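Local coordinates for ferritin like protein (Caulobacter vibrioides, PDB 3HL1), which is of unknown function but belongs to the ferritin-like family of helical proteins and probably binds metal, at residues A[151-154]-A[155-159]; A[277-280]-A[281-285]. All coordinates share one frame; numbering follows the deposited sequence. Where two conformers were deposited one is given.

Contact 1: A[151-154]-A[155-159]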
loop_
_atom_site.group_PDB
_atom_site.type_symbol
_atom_site.label_atom_id
_atom_site.label_comp_id
_atom_site.label_asym_id
_atom_site.label_seq_id
_atom_site.Cartn_x
_atom_site.Cartn_y
_atom_site.Cartn_z
ATOM N N LEU A 151 -14.049 5.533 5.792
ATOM C CA LEU A 151 -14.472 4.163 5.494
ATOM C C LEU A 151 -15.267 3.502 6.651
ATOM O O LEU A 151 -16.293 2.907 6.445
ATOM C CB LEU A 151 -13.259 3.327 5.134
ATOM C CG LEU A 151 -13.604 2.051 4.375
ATOM C CD1 LEU A 151 -13.980 2.343 2.922
ATOM C CD2 LEU A 151 -12.415 1.043 4.470
ATOM N N ARG A 152 -14.810 3.656 7.886
ATOM C CA ARG A 152 -15.584 3.159 9.058
ATOM C C ARG A 152 -17.039 3.685 9.136
ATOM O O ARG A 152 -17.951 2.955 9.509
ATOM C CB ARG A 152 -14.906 3.553 10.371
ATOM C CG ARG A 152 -13.615 2.881 10.640
ATOM C CD ARG A 152 -13.121 3.324 12.039
ATOM N NE ARG A 152 -11.825 2.732 12.341
ATOM C CZ ARG A 152 -10.660 3.364 12.241
ATOM N NH1 ARG A 152 -10.585 4.610 11.798
ATOM N NH2 ARG A 152 -9.543 2.726 12.548
ATOM N N VAL A 153 -17.264 4.915 8.722
ATOM C CA VAL A 153 -18.615 5.489 8.707
ATOM C C VAL A 153 -19.509 4.803 7.690
ATOM O O VAL A 153 -20.632 4.381 8.032
ATOM C CB VAL A 153 -18.590 7.047 8.513
ATOM C CG1 VAL A 153 -20.011 7.643 8.337
ATOM C CG2 VAL A 153 -17.897 7.686 9.700
ATOM N N GLY A 154 -19.029 4.656 6.450
ATOM C CA GLY A 154 -19.792 3.912 5.451
ATOM C C GLY A 154 -20.056 2.482 5.868
ATOM O O GLY A 154 -21.166 1.980 5.697
HETATM N N MSE A 155 -19.017 1.831 6.387
HETATM C CA MSE A 155 -19.072 0.453 6.843
HETATM C C MSE A 155 -20.136 0.257 7.935
HETATM O O MSE A 155 -20.881 -0.725 7.935
HETATM C CB MSE A 155 -17.697 0.038 7.386
HETATM C CG MSE A 155 -16.701 -0.289 6.309
HETATM SE SE MSE A 155 -14.889 -0.478 7.063
HETATM C CE MSE A 155 -15.152 -2.009 8.224
ATOM N N GLU A 156 -20.208 1.193 8.855
ATOM C CA GLU A 156 -21.208 1.114 9.897
ATOM C C GLU A 156 -22.613 1.268 9.373
ATOM O O GLU A 156 -23.511 0.518 9.735
ATOM C CB GLU A 156 -20.967 2.193 10.937
ATOM C CG GLU A 156 -21.608 1.858 12.263
ATOM C CD GLU A 156 -22.548 2.878 12.712
ATOM O OE1 GLU A 156 -23.553 3.073 11.991
ATOM O OE2 GLU A 156 -22.297 3.468 13.794
ATOM N N GLN A 157 -22.828 2.269 8.537
ATOM C CA GLN A 157 -24.145 2.535 8.002
ATOM C C GLN A 157 -24.647 1.412 7.156
ATOM O O GLN A 157 -25.858 1.138 7.151
ATOM C CB GLN A 157 -24.144 3.795 7.143
ATOM C CG GLN A 157 -23.880 5.083 7.945
ATOM C CD GLN A 157 -23.893 6.336 7.091
ATOM O OE1 GLN A 157 -24.354 6.321 5.956
ATOM N NE2 GLN A 157 -23.412 7.434 7.644
ATOM N N LEU A 158 -23.726 0.760 6.430
ATOM C CA LEU A 158 -24.086 -0.300 5.513
ATOM C C LEU A 158 -23.789 -1.727 6.019
ATOM O O LEU A 158 -23.730 -2.668 5.231
ATOM C CB LEU A 158 -23.388 -0.030 4.162
ATOM C CG LEU A 158 -23.867 1.246 3.440
ATOM C CD1 LEU A 158 -22.877 1.762 2.443
ATOM C CD2 LEU A 158 -25.243 1.108 2.781
ATOM N N ARG A 159 -23.638 -1.883 7.330
ATOM C CA ARG A 159 -23.362 -3.179 7.953
ATOM C C ARG A 159 -24.406 -4.295 7.717
ATOM O O ARG A 159 -24.082 -5.477 7.822
ATOM C CB ARG A 159 -23.156 -3.008 9.435
ATOM C CG ARG A 159 -24.423 -2.546 10.205
ATOM C CD ARG A 159 -23.994 -2.102 11.597
ATOM N NE ARG A 159 -25.133 -1.773 12.429
ATOM C CZ ARG A 159 -25.748 -0.595 12.473
ATOM N NH1 ARG A 159 -25.368 0.440 11.750
ATOM N NH2 ARG A 159 -26.783 -0.450 13.282
#
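With chi1 at -161°, Leu-151 carries its CG anti to the backbone N, while Met-155, a selenomethionine, lays CG beside its own N and then bends at chi3 (63°); the two side chains meet at an oblique angle, SE lying 3.9 Å from Leu-151 CD2. This is an i to i+4 contact in the last two turns of helix 144-157, in a ferritin-like fold built of helices. Four successive backbone bonds carry the helix through here, from Met-155 N to Leu-151 O (2.9 Å) down to Leu-158 N to Gly-154 O (2.9 Å), the last reaching a residue that has already left helical geometry. Leu-151 faces helix 8-35 through Leu-11 and Phe-15, and Met-155 packs on Ala-195 of helix 188-207. On another side Val-153 and Gln-157 run side by side, CG1 of Val-153 being 3.5 Å from Gln-157 NE2; that amide is held by the backbone of Pro-4 and Trp-6. Beyond the helix end Arg-159 extends alongside the last turn, salt-bridged to Glu-156 and to Asp-189. Its NH1 donates to Glu-156 O at 2.7 Å, above the carbonyl plane although the oxygen lies in the guanidinium plane.

Contact 2: A[277-280]-A[281-285]; sequences LDIL and NGMFS
Ile-279 and Met-283, the latter a selenomethionine, lie side by side and point the same way, so that CG2 of Ile-279 rests 3.8 Å from SE of Met-283. The two are one turn apart on helix 261-283, and the ridge they form is laid against helix 292-309, where both touch Phe-293. The branch of Ile-279 that does the touching is the one anti to its backbone N, whereas Met-283 sets CG beside its own N (chi1 -73°) and bends only at its last torsion.

The next pair along, Leu-280 and Phe-284, meets differently. The aromatic ring turns back over the preceding turn, with the carbonyl carbon of Leu-280 above one face, offset toward the rim, and Leu-280 O 3.3 Å from Phe-284 CG. The side chains themselves approach more loosely, Leu-280 CD2 to Phe-284 CE1 at 4.3 Å. Both side chains also pack on Leu-74, and Phe-284 reaches Ile-19 of helix 8-35. The same Leu-280 O accepts the amide of Phe-284 at 2.8 Å, nearly in line with the carbonyl.

A polar edge runs past Asp-278 and Asn-281. One water bridges them, donating to Asp-278 OD1 and accepting from Asn-281 ND2, each at 2.8 Å. Across the amide, OD1 of Asn-281 takes the backbone N-H of Leu-74, and this fixes which way the amide is turned.

Chemically, the stretch combines two kinds of hold that meet at Leu-74: selenium, aliphatic branches and an aromatic ring bind it to neighbouring parts of the chain by dispersion, while the Asn-281 amide, gripped at both its oxygen and its nitrogen, ties the Leu-74 loop to the helix and passes the other bond through water to an exposed carboxylate.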
loop_
_atom_site.group_PDB
_atom_site.type_symbol
_atom_site.label_atom_id
_atom_site.label_comp_id
_atom_site.label_asym_id
_atom_site.label_seq_id
_atom_site.Cartn_x
_atom_site.Cartn_y
_atom_site.Cartn_z
ATOM N N LEU A 277 -0.447 -9.681 -10.352
ATOM C CA LEU A 277 -1.761 -9.030 -10.200
ATOM C C LEU A 277 -2.916 -9.924 -10.729
ATOM O O LEU A 277 -3.947 -9.976 -10.076
ATOM C CB LEU A 277 -1.758 -7.618 -10.858
ATOM C CG LEU A 277 -0.815 -6.511 -10.294
ATOM C CD1 LEU A 277 -1.142 -5.164 -10.895
ATOM C CD2 LEU A 277 -0.768 -6.480 -8.759
ATOM N N ASP A 278 -2.756 -10.602 -11.861
ATOM C CA ASP A 278 -3.762 -11.587 -12.317
ATOM C C ASP A 278 -4.021 -12.655 -11.236
ATOM O O ASP A 278 -5.173 -12.995 -11.014
ATOM C CB ASP A 278 -3.403 -12.334 -13.612
ATOM C CG ASP A 278 -3.406 -11.446 -14.837
ATOM O OD1 ASP A 278 -4.030 -10.352 -14.874
ATOM O OD2 ASP A 278 -2.707 -11.825 -15.785
ATOM N N ILE A 279 -2.954 -13.186 -10.602
ATOM C CA ILE A 279 -3.076 -14.199 -9.550
ATOM C C ILE A 279 -3.914 -13.560 -8.417
ATOM O O ILE A 279 -4.902 -14.147 -7.943
ATOM C CB ILE A 279 -1.700 -14.724 -9.039
ATOM C CG1 ILE A 279 -1.094 -15.695 -10.096
ATOM C CG2 ILE A 279 -1.794 -15.464 -7.696
ATOM C CD1 ILE A 279 0.367 -15.945 -9.923
ATOM N N LEU A 280 -3.522 -12.363 -7.977
ATOM C CA LEU A 280 -4.253 -11.706 -6.890
ATOM C C LEU A 280 -5.690 -11.418 -7.213
ATOM O O LEU A 280 -6.522 -11.551 -6.306
ATOM C CB LEU A 280 -3.532 -10.458 -6.344
ATOM C CG LEU A 280 -2.177 -10.606 -5.642
ATOM C CD1 LEU A 280 -1.566 -9.190 -5.492
ATOM C CD2 LEU A 280 -2.341 -11.284 -4.274
ATOM N N ASN A 281 -5.997 -10.993 -8.447
ATOM C CA ASN A 281 -7.368 -10.732 -8.844
ATOM C C ASN A 281 -8.252 -11.950 -8.666
ATOM O O ASN A 281 -9.376 -11.827 -8.225
ATOM C CB ASN A 281 -7.437 -10.147 -10.245
ATOM C CG ASN A 281 -7.038 -8.696 -10.255
ATOM O OD1 ASN A 281 -7.166 -8.032 -9.230
ATOM N ND2 ASN A 281 -6.473 -8.205 -11.366
ATOM N N GLY A 282 -7.728 -13.123 -8.999
ATOM C CA GLY A 282 -8.474 -14.359 -8.855
ATOM C C GLY A 282 -8.758 -14.619 -7.390
ATOM O O GLY A 282 -9.917 -14.923 -7.001
HETATM N N MSE A 283 -7.729 -14.450 -6.572
HETATM C CA MSE A 283 -7.834 -14.618 -5.129
HETATM C C MSE A 283 -8.781 -13.629 -4.454
HETATM O O MSE A 283 -9.529 -13.984 -3.533
HETATM C CB MSE A 283 -6.454 -14.537 -4.481
HETATM C CG MSE A 283 -5.664 -15.853 -4.822
HETATM SE SE MSE A 283 -3.777 -15.660 -4.474
HETATM C CE MSE A 283 -3.890 -15.804 -2.633
ATOM N N PHE A 284 -8.732 -12.382 -4.871
ATOM C CA PHE A 284 -9.619 -11.370 -4.309
ATOM C C PHE A 284 -11.071 -11.556 -4.753
ATOM O O PHE A 284 -11.923 -10.848 -4.283
ATOM C CB PHE A 284 -9.160 -9.984 -4.769
ATOM C CG PHE A 284 -7.925 -9.484 -4.109
ATOM C CD1 PHE A 284 -7.186 -10.237 -3.236
ATOM C CD2 PHE A 284 -7.459 -8.233 -4.441
ATOM C CE1 PHE A 284 -6.037 -9.751 -2.679
ATOM C CE2 PHE A 284 -6.320 -7.745 -3.858
ATOM C CZ PHE A 284 -5.604 -8.520 -2.995
ATOM N N SER A 285 -11.323 -12.445 -5.720
ATOM C CA SER A 285 -12.675 -12.702 -6.200
ATOM C C SER A 285 -13.151 -14.088 -5.727
ATOM O O SER A 285 -14.130 -14.621 -6.227
ATOM C CB SER A 285 -12.762 -12.552 -7.719
ATOM O OG SER A 285 -11.727 -13.282 -8.356
HETATM O O HOH W 1 -6.442 -9.624 -13.751
#

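Contacts 1 and 2 illustrate one principle, the i to i+4 packing of side chains near the C-terminal end of a helix, in two separate helices. Their centres are 25 Å apart and their nearest atoms about 14 Å, so they do not touch. Both are partly buried, and both reach helix 8-35, contact 1 through leucines and contact 2 through Leu-277 and Phe-284. Their other neighbours differ: helix 188-207 and the N-terminal segment at Pro-4 to Trp-6 for 151-159, helix 292-309 and the loop at Leu-74 for 277-285. Each has a selenomethionine against an aliphatic branch, but contact 1 is edged by charged pairs, contact 2 by a water-bridged amide and carboxylate.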